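Local coordinates for mannan endo-1,6-alpha-mannosidase (Chaetomium thermophilum, PDB 6RY0), which is Dfg5, a calcium-binding family 76 glycosidase that probably cleaves alpha-1,6-mannosidic linkages and transfers GPI-anchored glycoproteins into the fungal cell wall, at residues F145-D150 / I417-P422; D301-E306 / R350-A355; T335-H340 / E408-N413. One frame throughout, in Å; residues are numbered along the deposited sequence.

Interaction 1 of 3, residues F145-D150 / I417-P422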
ATOM      1  N   PHE A 145      15.832   3.588   4.572  1.00  8.04           N
ATOM      2  CA  PHE A 145      15.345   4.249   5.789  1.00  8.42           C
ATOM      3  C   PHE A 145      16.253   3.822   6.944  1.00  8.89           C
ATOM      4  O   PHE A 145      16.640   2.655   7.034  1.00  9.53           O
ATOM      5  CB  PHE A 145      13.890   3.831   6.010  1.00  8.49           C
ATOM      6  CG  PHE A 145      13.141   4.616   7.039  1.00  8.89           C
ATOM      7  CD1 PHE A 145      12.835   5.940   6.830  1.00  9.65           C
ATOM      8  CD2 PHE A 145      12.657   4.012   8.162  1.00 11.90           C
ATOM      9  CE1 PHE A 145      12.113   6.657   7.747  1.00 10.21           C
ATOM     10  CE2 PHE A 145      11.927   4.709   9.076  1.00 13.71           C
ATOM     11  CZ  PHE A 145      11.670   6.044   8.876  1.00 12.01           C
ATOM     12  N   PRO A 146      16.599   4.735   7.856  1.00  9.12           N
ATOM     13  CA  PRO A 146      17.536   4.340   8.910  1.00 10.60           C
ATOM     14  C   PRO A 146      17.138   3.071   9.630  1.00  9.71           C
ATOM     15  O   PRO A 146      15.967   2.818   9.918  1.00 10.04           O
ATOM     16  CB  PRO A 146      17.526   5.554   9.850  1.00 13.06           C
ATOM     17  CG  PRO A 146      17.255   6.713   8.909  1.00 13.86           C
ATOM     18  CD  PRO A 146      16.265   6.172   7.911  1.00 11.08           C
ATOM     19  N   ASN A 147      18.129   2.258   9.936  1.00  9.86           N
ATOM     20  CA  ASN A 147      17.886   0.977  10.565  1.00  9.49           C
ATOM     21  C   ASN A 147      17.475   1.124  12.008  1.00  9.51           C
ATOM     22  O   ASN A 147      18.027   1.952  12.728  1.00 10.83           O
ATOM     23  CB  ASN A 147      19.146   0.123  10.521  1.00 10.26           C
ATOM     24  CG  ASN A 147      19.530  -0.318   9.131  1.00 10.12           C
ATOM     25  OD1 ASN A 147      18.686  -0.481   8.239  1.00  9.98           O
ATOM     26  ND2 ASN A 147      20.813  -0.556   8.932  1.00 11.74           N
ATOM     27  N   PRO A 148      16.592   0.251  12.483  1.00  9.97           N
ATOM     28  CA  PRO A 148      16.332   0.127  13.924  1.00 10.54           C
ATOM     29  C   PRO A 148      17.579  -0.245  14.678  1.00 10.49           C
ATOM     30  O   PRO A 148      18.537  -0.734  14.075  1.00 10.49           O
ATOM     31  CB  PRO A 148      15.312  -1.034  14.008  1.00 11.03           C
ATOM     32  CG  PRO A 148      14.641  -1.031  12.643  1.00 11.15           C
ATOM     33  CD  PRO A 148      15.784  -0.712  11.714  1.00  9.99           C
ATOM     34  N   PRO A 149      17.572  -0.057  16.002  1.00 11.20           N
ATOM     35  CA  PRO A 149      18.707  -0.491  16.823  1.00 12.06           C
ATOM     36  C   PRO A 149      19.048  -1.957  16.600  1.00 11.33           C
ATOM     37  O   PRO A 149      18.235  -2.780  16.145  1.00 11.44           O
ATOM     38  CB  PRO A 149      18.207  -0.241  18.245  1.00 13.37           C
ATOM     39  CG  PRO A 149      17.275   0.943  18.096  1.00 13.91           C
ATOM     40  CD  PRO A 149      16.537   0.604  16.824  1.00 12.66           C
ATOM     41  N   ASP A 150      20.277  -2.285  16.985  0.86 11.25           N
ATOM     42  CA  ASP A 150      20.809  -3.586  16.668  0.86 11.81           C
ATOM     43  C   ASP A 150      20.021  -4.751  17.286  0.86 13.12           C
ATOM     44  O   ASP A 150      20.009  -5.842  16.743  0.86 14.59           O
ATOM     45  CB  ASP A 150      22.238  -3.699  17.199  0.86 13.08           C
ATOM     46  CG  ASP A 150      23.203  -2.731  16.547  0.86 13.98           C
ATOM     47  OD1 ASP A 150      22.859  -2.086  15.551  0.86 13.71           O
ATOM     48  OD2 ASP A 150      24.365  -2.651  17.030  0.86 16.33           O
ATOM     49  N   ILE A 417      21.064  -1.029   3.171  1.00 10.55           N
ATOM     50  CA  ILE A 417      21.702  -1.083   4.479  1.00 10.43           C
ATOM     51  C   ILE A 417      20.966  -1.961   5.490  1.00  9.99           C
ATOM     52  O   ILE A 417      21.480  -2.189   6.576  1.00 10.44           O
ATOM     53  CB  ILE A 417      21.933   0.323   5.082  1.00 11.12           C
ATOM     54  CG1 ILE A 417      20.602   1.058   5.261  1.00 11.80           C
ATOM     55  CG2 ILE A 417      22.882   1.123   4.203  1.00 13.24           C
ATOM     56  CD1 ILE A 417      20.714   2.370   6.019  1.00 13.57           C
ATOM     57  N   SER A 418      19.810  -2.518   5.117  1.00  9.87           N
ATOM     58  CA  SER A 418      19.073  -3.357   6.044  1.00  9.32           C
ATOM     59  C   SER A 418      19.704  -4.749   6.108  1.00  9.72           C
ATOM     60  O   SER A 418      20.710  -5.033   5.427  1.00 10.68           O
ATOM     61  CB  SER A 418      17.587  -3.361   5.660  1.00  9.12           C
ATOM     62  OG  SER A 418      16.805  -3.979   6.665  1.00  8.36           O
ATOM     63  N   ARG A 419      19.152  -5.581   6.975  1.00  9.92           N
ATOM     64  CA  ARG A 419      19.621  -6.948   7.197  1.00 10.01           C
ATOM     65  C   ARG A 419      18.404  -7.851   7.269  1.00  9.73           C
ATOM     66  O   ARG A 419      17.336  -7.454   7.778  1.00 10.37           O
ATOM     67  CB  ARG A 419      20.456  -7.066   8.482  1.00 11.46           C
ATOM     68  CG  ARG A 419      21.722  -6.210   8.455  1.00 13.91           C
ATOM     69  CD  ARG A 419      22.537  -6.351   9.745  1.00 14.58           C
ATOM     70  NE  ARG A 419      21.872  -5.843  10.943  1.00 15.47           N
ATOM     71  CZ  ARG A 419      21.834  -4.567  11.318  1.00 14.73           C
ATOM     72  NH1 ARG A 419      22.380  -3.611  10.579  1.00 15.20           N
ATOM     73  NH2 ARG A 419      21.218  -4.245  12.437  1.00 15.83           N
ATOM     74  N   GLY A 420      18.559  -9.065   6.743  1.00  9.66           N
ATOM     75  CA  GLY A 420      17.510 -10.063   6.763  1.00  9.80           C
ATOM     76  C   GLY A 420      17.673 -11.081   7.876  1.00  9.39           C
ATOM     77  O   GLY A 420      18.477 -10.914   8.784  1.00 10.97           O
ATOM     78  N   ASP A 421      16.880 -12.127   7.814  1.00  8.58           N
ATOM     79  CA  ASP A 421      16.865 -13.172   8.832  1.00  8.54           C
ATOM     80  C   ASP A 421      16.436 -14.435   8.103  1.00  8.30           C
ATOM     81  O   ASP A 421      15.304 -14.503   7.635  1.00  8.48           O
ATOM     82  CB  ASP A 421      15.862 -12.819   9.930  1.00  9.06           C
ATOM     83  CG  ASP A 421      15.679 -13.892  10.993  1.00 10.02           C
ATOM     84  OD1 ASP A 421      16.255 -14.983  10.891  1.00  9.58           O
ATOM     85  OD2 ASP A 421      14.893 -13.635  11.942  1.00 12.62           O
ATOM     86  N   PRO A 422      17.278 -15.482   8.010  1.00  9.34           N
ATOM     87  CA  PRO A 422      16.871 -16.708   7.298  1.00 10.58           C
ATOM     88  C   PRO A 422      15.744 -17.451   7.995  1.00  9.68           C
ATOM     89  O   PRO A 422      15.104 -18.285   7.348  1.00 12.24           O
ATOM     90  CB  PRO A 422      18.134 -17.554   7.289  1.00 12.85           C
ATOM     91  CG  PRO A 422      18.864 -17.097   8.489  1.00 13.04           C
ATOM     92  CD  PRO A 422      18.618 -15.606   8.572  1.00 11.39           C
TER
HETATM   93  O   HOH W   1      16.953  -2.455   8.878  1.00  9.04           O
HETATM   94  O   HOH W   2      22.428  -0.698  11.374  1.00 15.87           O
HETATM   95  O   HOH W   3      21.102  -1.521  13.601  1.00 15.38           O
HETATM   96  O   HOH W   4      20.685  -6.327  14.334  1.00 23.50           O

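Interaction 2 of 3, residues D301-E306 / R350-A355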
ATOM      1  N   ASP A 301     -10.341  12.333 -17.128  0.71 17.30           N
ATOM      2  CA  ASP A 301      -9.758  13.610 -17.494  0.71 19.16           C
ATOM      3  C   ASP A 301      -8.468  13.874 -16.715  0.71 18.27           C
ATOM      4  O   ASP A 301      -8.256  14.985 -16.228  0.71 19.17           O
ATOM      5  CB  ASP A 301     -10.771  14.767 -17.294  0.71 21.72           C
ATOM      6  CG  ASP A 301     -12.183  14.491 -17.941  0.71 23.38           C
ATOM      7  OD1 ASP A 301     -12.241  13.969 -19.069  0.71 24.16           O
ATOM      8  OD2 ASP A 301     -13.253  14.815 -17.356  0.71 23.63           O
ATOM      9  N   GLY A 302      -7.634  12.844 -16.573  1.00 16.48           N
ATOM     10  CA  GLY A 302      -6.350  13.027 -15.960  1.00 13.89           C
ATOM     11  C   GLY A 302      -6.328  12.964 -14.433  1.00 11.36           C
ATOM     12  O   GLY A 302      -5.285  13.255 -13.863  1.00 10.61           O
ATOM     13  N   VAL A 303      -7.417  12.554 -13.783  1.00 10.56           N
ATOM     14  CA  VAL A 303      -7.487  12.577 -12.337  1.00  9.48           C
ATOM     15  C   VAL A 303      -7.903  11.212 -11.827  1.00  8.77           C
ATOM     16  O   VAL A 303      -8.890  10.628 -12.307  1.00  9.63           O
ATOM     17  CB  VAL A 303      -8.478  13.647 -11.865  1.00 10.47           C
ATOM     18  CG1 VAL A 303      -8.453  13.719 -10.337  1.00 10.53           C
ATOM     19  CG2 VAL A 303      -8.130  15.011 -12.492  1.00 11.65           C
ATOM     20  N   VAL A 304      -7.193  10.693 -10.830  1.00  8.51           N
ATOM     21  CA  VAL A 304      -7.563   9.405 -10.259  1.00  8.79           C
ATOM     22  C   VAL A 304      -8.953   9.496  -9.602  1.00  9.13           C
ATOM     23  O   VAL A 304      -9.292  10.492  -8.954  1.00 11.16           O
ATOM     24  CB  VAL A 304      -6.502   8.949  -9.250  1.00  9.24           C
ATOM     25  CG1 VAL A 304      -6.443   9.889  -8.080  1.00 10.53           C
ATOM     26  CG2 VAL A 304      -6.724   7.508  -8.834  1.00 11.94           C
ATOM     27  N   PHE A 305      -9.733   8.435  -9.735  1.00  8.12           N
ATOM     28  CA  PHE A 305     -11.128   8.429  -9.347  1.00  8.59           C
ATOM     29  C   PHE A 305     -11.460   7.041  -8.803  1.00  8.19           C
ATOM     30  O   PHE A 305     -11.236   6.033  -9.503  1.00  8.88           O
ATOM     31  CB  PHE A 305     -11.999   8.790 -10.556  1.00  9.54           C
ATOM     32  CG  PHE A 305     -13.421   9.032 -10.232  1.00 11.41           C
ATOM     33  CD1 PHE A 305     -14.314   8.015 -10.190  1.00 12.43           C
ATOM     34  CD2 PHE A 305     -13.869  10.321  -9.961  1.00 14.06           C
ATOM     35  CE1 PHE A 305     -15.664   8.290  -9.899  1.00 13.72           C
ATOM     36  CE2 PHE A 305     -15.181  10.592  -9.707  1.00 15.36           C
ATOM     37  CZ  PHE A 305     -16.061   9.590  -9.648  1.00 14.89           C
ATOM     38  N   GLU A 306     -12.024   6.982  -7.613  1.00  8.25           N
ATOM     39  CA  GLU A 306     -12.294   5.696  -6.960  1.00  8.10           C
ATOM     40  C   GLU A 306     -13.643   5.163  -7.432  1.00  8.63           C
ATOM     41  O   GLU A 306     -14.677   5.379  -6.793  1.00  9.04           O
ATOM     42  CB  GLU A 306     -12.210   5.823  -5.440  1.00  7.88           C
ATOM     43  CG  GLU A 306     -12.058   4.485  -4.747  1.00  7.89           C
ATOM     44  CD  GLU A 306     -10.829   3.740  -5.241  1.00  7.63           C
ATOM     45  OE1 GLU A 306      -9.737   4.352  -5.164  1.00  8.00           O
ATOM     46  OE2 GLU A 306     -10.964   2.602  -5.719  1.00  8.60           O
ATOM     47  N   ARG A 350       0.735  13.906 -12.746  1.00  8.31           N
ATOM     48  CA  ARG A 350       0.796  15.350 -12.573  1.00  8.80           C
ATOM     49  C   ARG A 350      -0.594  15.984 -12.619  1.00  8.74           C
ATOM     50  O   ARG A 350      -0.916  16.813 -11.751  1.00  9.30           O
ATOM     51  CB  ARG A 350       1.711  15.964 -13.635  1.00 10.03           C
ATOM     52  CG  ARG A 350       1.660  17.455 -13.741  1.00 11.92           C
ATOM     53  CD  ARG A 350       2.333  18.089 -12.568  1.00 13.71           C
ATOM     54  NE  ARG A 350       1.996  19.513 -12.526  1.00 14.57           N
ATOM     55  CZ  ARG A 350       2.604  20.380 -11.748  1.00 14.78           C
ATOM     56  NH1 ARG A 350       3.646  19.977 -11.010  1.00 15.24           N
ATOM     57  NH2 ARG A 350       2.166  21.627 -11.713  1.00 15.95           N
ATOM     58  N   THR A 351      -1.417  15.666 -13.619  1.00  8.70           N
ATOM     59  CA  THR A 351      -2.738  16.256 -13.652  1.00  9.20           C
ATOM     60  C   THR A 351      -3.581  15.817 -12.450  1.00  8.34           C
ATOM     61  O   THR A 351      -4.402  16.575 -11.932  1.00  8.99           O
ATOM     62  CB  THR A 351      -3.480  15.989 -14.973  1.00 10.52           C
ATOM     63  OG1 THR A 351      -3.405  14.595 -15.294  1.00 10.14           O
ATOM     64  CG2 THR A 351      -2.829  16.777 -16.099  1.00 11.73           C
ATOM     65  N   SER A 352      -3.381  14.587 -11.978  1.00  7.92           N
ATOM     66  CA  SER A 352      -4.143  14.094 -10.844  1.00  7.79           C
ATOM     67  C   SER A 352      -3.722  14.850  -9.580  1.00  7.36           C
ATOM     68  O   SER A 352      -4.586  15.255  -8.785  1.00  8.20           O
ATOM     69  CB  SER A 352      -3.956  12.582 -10.738  1.00  7.91           C
ATOM     70  OG  SER A 352      -4.739  12.017  -9.729  1.00  8.12           O
ATOM     71  N   ALA A 353      -2.419  15.051  -9.368  1.00  7.74           N
ATOM     72  CA  ALA A 353      -1.935  15.800  -8.230  1.00  7.87           C
ATOM     73  C   ALA A 353      -2.350  17.286  -8.307  1.00  7.91           C
ATOM     74  O   ALA A 353      -2.609  17.883  -7.273  1.00  8.12           O
ATOM     75  CB  ALA A 353      -0.431  15.708  -8.112  1.00  8.25           C
ATOM     76  N   GLU A 354      -2.406  17.860  -9.504  0.92  7.61           N
ATOM     77  CA  GLU A 354      -2.928  19.216  -9.640  0.92  8.47           C
ATOM     78  C   GLU A 354      -4.335  19.288  -9.120  0.92  8.09           C
ATOM     79  O   GLU A 354      -4.691  20.241  -8.426  0.92  8.49           O
ATOM     80  CB  GLU A 354      -2.880  19.682 -11.099  0.92  9.93           C
ATOM     81  CG  GLU A 354      -1.514  19.965 -11.603  0.92 12.84           C
ATOM     82  CD  GLU A 354      -1.457  20.379 -13.054  0.92 16.34           C
ATOM     83  OE1 GLU A 354      -2.523  20.461 -13.707  0.92 19.77           O
ATOM     84  OE2 GLU A 354      -0.337  20.626 -13.555  0.92 17.90           O
ATOM     85  N   ALA A 355      -5.171  18.318  -9.458  1.00  8.35           N
ATOM     86  CA  ALA A 355      -6.539  18.304  -8.971  1.00  8.64           C
ATOM     87  C   ALA A 355      -6.567  18.105  -7.466  1.00  8.37           C
ATOM     88  O   ALA A 355      -7.362  18.731  -6.747  1.00  8.77           O
ATOM     89  CB  ALA A 355      -7.336  17.239  -9.694  1.00  9.35           C
TER

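Interaction 3 of 3, residues T335-H340 / E408-N413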
ATOM      1  N   THR A 335       7.583   3.893 -12.687  1.00  7.47           N
ATOM      2  CA  THR A 335       8.348   4.608 -13.706  1.00  8.01           C
ATOM      3  C   THR A 335       9.853   4.463 -13.517  1.00  8.05           C
ATOM      4  O   THR A 335      10.610   4.679 -14.473  1.00  9.48           O
ATOM      5  CB  THR A 335       7.989   6.097 -13.791  1.00  8.01           C
ATOM      6  OG1 THR A 335       8.521   6.846 -12.692  1.00  8.56           O
ATOM      7  CG2 THR A 335       6.528   6.276 -13.951  1.00  8.66           C
ATOM      8  N   GLN A 336      10.307   4.151 -12.294  1.00  8.03           N
ATOM      9  CA  GLN A 336      11.725   3.961 -12.040  1.00  8.62           C
ATOM     10  C   GLN A 336      12.197   2.562 -12.415  1.00  9.81           C
ATOM     11  O   GLN A 336      13.260   2.395 -12.988  1.00 12.33           O
ATOM     12  CB  GLN A 336      12.036   4.195 -10.573  1.00  8.66           C
ATOM     13  CG  GLN A 336      11.695   5.546 -10.055  1.00  8.68           C
ATOM     14  CD  GLN A 336      12.034   5.662  -8.591  1.00  8.34           C
ATOM     15  OE1 GLN A 336      11.567   4.871  -7.795  1.00  9.23           O
ATOM     16  NE2 GLN A 336      12.907   6.606  -8.237  1.00  9.35           N
ATOM     17  N   ILE A 337      11.383   1.563 -12.081  1.00  9.60           N
ATOM     18  CA  ILE A 337      11.851   0.213 -12.324  0.60 10.88           C
ATOM     19  C   ILE A 337      11.357  -0.396 -13.603  1.00 10.35           C
ATOM     20  O   ILE A 337      11.960  -1.364 -14.077  1.00 10.97           O
ATOM     21  CB  ILE A 337      11.512  -0.674 -11.212  0.60  9.99           C
ATOM     22  CG1 ILE A 337      10.014  -0.662 -11.001  0.60  8.67           C
ATOM     23  CG2 ILE A 337      12.238  -0.231  -9.966  0.60 11.00           C
ATOM     24  CD1 ILE A 337       9.524  -1.681 -10.005  0.60  9.19           C
ATOM     25  N   ALA A 338      10.377   0.244 -14.252  1.00 10.56           N
ATOM     26  CA  ALA A 338       9.955  -0.094 -15.606  1.00 10.02           C
ATOM     27  C   ALA A 338       9.969   1.211 -16.402  1.00 10.28           C
ATOM     28  O   ALA A 338       8.937   1.800 -16.692  1.00  9.94           O
ATOM     29  CB  ALA A 338       8.587  -0.748 -15.627  1.00  9.91           C
ATOM     30  N   PRO A 339      11.157   1.711 -16.726  1.00 11.19           N
ATOM     31  CA  PRO A 339      11.246   3.069 -17.276  1.00 11.87           C
ATOM     32  C   PRO A 339      10.513   3.296 -18.587  1.00 11.16           C
ATOM     33  O   PRO A 339      10.226   4.448 -18.900  1.00 11.58           O
ATOM     34  CB  PRO A 339      12.751   3.306 -17.397  1.00 14.23           C
ATOM     35  CG  PRO A 339      13.344   1.980 -17.315  1.00 14.71           C
ATOM     36  CD  PRO A 339      12.475   1.123 -16.489  1.00 12.42           C
ATOM     37  N   HIS A 340      10.219   2.241 -19.336  1.00 11.19           N
ATOM     38  CA  HIS A 340       9.466   2.436 -20.565  1.00 11.59           C
ATOM     39  C   HIS A 340       8.064   2.969 -20.307  1.00 11.09           C
ATOM     40  O   HIS A 340       7.432   3.453 -21.250  1.00 12.32           O
ATOM     41  CB  HIS A 340       9.418   1.154 -21.374  1.00 11.93           C
ATOM     42  CG  HIS A 340       8.435   0.152 -20.867  1.00 11.28           C
ATOM     43  ND1 HIS A 340       8.698  -0.679 -19.801  1.00 11.34           N
ATOM     44  CD2 HIS A 340       7.193  -0.146 -21.291  1.00 12.03           C
ATOM     45  CE1 HIS A 340       7.651  -1.451 -19.596  1.00 11.73           C
ATOM     46  NE2 HIS A 340       6.725  -1.151 -20.487  1.00 11.92           N
ATOM     47  N   GLU A 408      16.182   8.428  -5.886  0.91 10.73           N
ATOM     48  CA  GLU A 408      16.835   7.178  -6.191  0.91 11.17           C
ATOM     49  C   GLU A 408      15.767   6.116  -6.433  0.91  9.96           C
ATOM     50  O   GLU A 408      14.724   6.099  -5.783  0.91  9.52           O
ATOM     51  CB  GLU A 408      17.709   6.783  -5.011  0.91 13.35           C
ATOM     52  CG  GLU A 408      18.871   7.730  -4.799  0.91 17.43           C
ATOM     53  CD  GLU A 408      19.767   7.735  -5.974  0.91 22.46           C
ATOM     54  OE1 GLU A 408      20.175   6.639  -6.396  0.91 24.63           O
ATOM     55  OE2 GLU A 408      20.031   8.836  -6.499  0.91 25.46           O
ATOM     56  N   PRO A 409      16.087   5.144  -7.298  1.00 10.41           N
ATOM     57  CA  PRO A 409      15.211   3.982  -7.412  1.00  9.89           C
ATOM     58  C   PRO A 409      15.315   3.121  -6.161  1.00  9.55           C
ATOM     59  O   PRO A 409      16.270   3.268  -5.373  1.00  9.75           O
ATOM     60  CB  PRO A 409      15.783   3.261  -8.619  1.00 11.37           C
ATOM     61  CG  PRO A 409      17.246   3.606  -8.594  1.00 13.34           C
ATOM     62  CD  PRO A 409      17.303   5.015  -8.121  1.00 12.82           C
ATOM     63  N   PRO A 410      14.362   2.197  -5.970  1.00  9.16           N
ATOM     64  CA  PRO A 410      14.492   1.260  -4.852  1.00  8.56           C
ATOM     65  C   PRO A 410      15.862   0.582  -4.877  1.00  8.49           C
ATOM     66  O   PRO A 410      16.322   0.128  -5.932  1.00  9.67           O
ATOM     67  CB  PRO A 410      13.369   0.243  -5.119  1.00  9.41           C
ATOM     68  CG  PRO A 410      12.501   0.849  -6.136  1.00 12.21           C
ATOM     69  CD  PRO A 410      13.174   1.942  -6.809  1.00 10.18           C
ATOM     70  N   ALA A 411      16.490   0.501  -3.720  1.00  8.40           N
ATOM     71  CA  ALA A 411      17.766  -0.195  -3.576  1.00  9.07           C
ATOM     72  C   ALA A 411      17.540  -1.705  -3.616  1.00  8.77           C
ATOM     73  O   ALA A 411      16.451  -2.208  -3.298  1.00  9.05           O
ATOM     74  CB  ALA A 411      18.411   0.186  -2.265  1.00 10.34           C
ATOM     75  N   THR A 412      18.596  -2.414  -3.988  1.00  9.37           N
ATOM     76  CA  THR A 412      18.693  -3.844  -3.774  1.00  9.25           C
ATOM     77  C   THR A 412      19.720  -4.087  -2.664  1.00  9.17           C
ATOM     78  O   THR A 412      20.282  -3.132  -2.096  1.00 10.44           O
ATOM     79  CB  THR A 412      19.110  -4.603  -5.015  1.00  9.82           C
ATOM     80  OG1 THR A 412      20.497  -4.357  -5.267  1.00 11.27           O
ATOM     81  CG2 THR A 412      18.266  -4.254  -6.260  1.00 11.04           C
ATOM     82  N   ASN A 413      20.018  -5.356  -2.375  1.00  9.32           N
ATOM     83  CA  ASN A 413      21.052  -5.667  -1.418  1.00 10.52           C
ATOM     84  C   ASN A 413      22.441  -5.211  -1.879  1.00 11.29           C
ATOM     85  O   ASN A 413      23.363  -5.220  -1.085  1.00 12.39           O
ATOM     86  CB  ASN A 413      21.061  -7.132  -0.979  1.00 11.09           C
ATOM     87  CG  ASN A 413      21.412  -8.103  -2.068  1.00 12.21           C
ATOM     88  OD1 ASN A 413      21.880  -7.751  -3.158  1.00 13.46           O
ATOM     89  ND2 ASN A 413      21.226  -9.378  -1.747  1.00 13.19           N
TER
HETATM   90  O   HOH W   5      11.389   5.382  -5.120  1.00  9.80           O

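Interaction 1 of 3, residues F145-D150 / I417-P422
Asn-147 faces Ser-418 across two irregular loops whose CA atoms come no closer than 6.4 Å here, so side chains and water, not backbone pairing, join them. The one direct hydrogen bond runs from Asn-147 ND2 to Ile-417 O, 2.9 Å long with an N-H...O angle of 157°; the donor sits above the carbonyl plane. Asn-147 holds CG beside its own backbone N (chi1 -68°), which sends the amide across to the other loop, where OD1 lies 3.9 Å from CG1 of Ile-417. Both ends of the amide are extended by water. One water donates to Asn-147 OD1 and accepts from Ser-418 OG, itself also bonded to Leu-156 N in the first turn of helix 155-167. Another accepts from Asn-147 ND2 and from NH1 of Arg-419, at the guanidinium edge. Arg-419, bent at chi3, carries its NH2 to 4.1 Å from OD1 of Asp-150, but the two planes stand 87° apart and no N-H points at the oxygen. Two waters bridge instead, linking NH2 to Asp-150 OD1 and Pro-148 O, and to Asp-150 O. At this surface, then, a single amide supplies the direct bond, while the opposite charges interact through solvent and probably add only modest attraction.

Interaction 2 of 3, residues D301-E306 / R350-A355
Ser-352, on helix 342-358, meets the beta-hairpin formed by strands 299-300 and 303-304. Its CB lies 3.5 Å from Gly-302 O and 3.7 Å from Val-304 N, over the turn that leads into the second strand. From there OG, set opposite the backbone N (chi1 -175°), reaches the strand and accepts the amide of Val-304 at 3.0 Å, nearly straight with an N-H...O angle of 175°. CG1 of Val-304 presses on the same oxygen, 3.2 Å from OG, while His-328 NE2 of helix 323-337 is a further hydrogen-bond partner of that hydroxyl. One turn on, Ala-355 CB rests against both methyls of Val-303, each 3.7 Å away. Gly-302 O is also 2.7 Å from Thr-351 OG1, whose proton may go instead to the helix carbonyl of Val-348. Having no CB, Gly-302 lets the Thr-351 hydroxyl sit close and adopts a backbone conformation in which a CB is crowded against the preceding carbonyl. An alanine in place of Ser-352 would remove the hydroxyl and is likely to leave both the Val-304 amide and the His-328 ring nitrogen without this partner. One buried hydroxyl thus ties together a strand and two helices, with Val-303 and Ala-355 methyls packing beside it.

Interaction 3 of 3, residues T335-H340 / E408-N413
Gln-336 meets Glu-408 and the two prolines after it because its CG stands beside the backbone N (chi1 -59°) and the chain runs on extended (chi2 180°), carrying the amide from the last turn of helix 323-337 to the facing loop. This helix belongs to the (alpha/alpha)6 barrel of glycoside hydrolase family 76, and the loop, which follows helix 389-401, passes by its C-terminal end. The two ends of the glutamine amide do different work. NE2 gives a weak hydrogen bond to Glu-408 O, 3.1 Å away with an N-H...O angle of 146°, and also lies 3.6 Å from CA of Pro-409. OE1 accepts a hydrogen bond from a water at 2.7 Å; that water makes a second, weak bond to Glu-408 O, so the same carbonyl is approached directly by one end of the amide and through solvent from the other. The aliphatic part of the glutamine passes Pro-409, CB to CB, at 4.3 Å. Beneath this polar layer Ile-337, in one of its two conformers, crosses Pro-410 at about a right angle, with its CG2 branch 3.9 Å from CD of Pro-410, and both side chains also touch Phe-273 of helix 261-278, which brings a second helix to the buried side. Pro-410 itself ties the loop to its surroundings: its O takes a hydrogen bond from Arg-211 of helix 196-213. On the glutamine side, the CD of the same proline lies 3.5 Å from OE1 of Gln-336.

In the fold
All three contacts lie away from the calcium site. Interaction 1 is a surface contact, loop against loop, one direct amide bond supplemented by bridging waters and an arginine-aspartate pair held apart; interactions 2 and 3 are partly buried. These two involve successive elements: strand 303-304, helix 323-337 and helix 342-358, and their segments alternate along the chain. Helix 323-337 supplies Gln-336 to interaction 3 and His-328, a direct partner of Ser-352, to interaction 2. Interactions 1 and 3 share the chain after helix 389-401, where 408-413 and 417-422 lie close in sequence. Interactions 1 and 2 lie on opposite sides of the chain's centre, about 36 Å apart between centres. Side-chain amides serve 1 and 3, a hydroxyl 2.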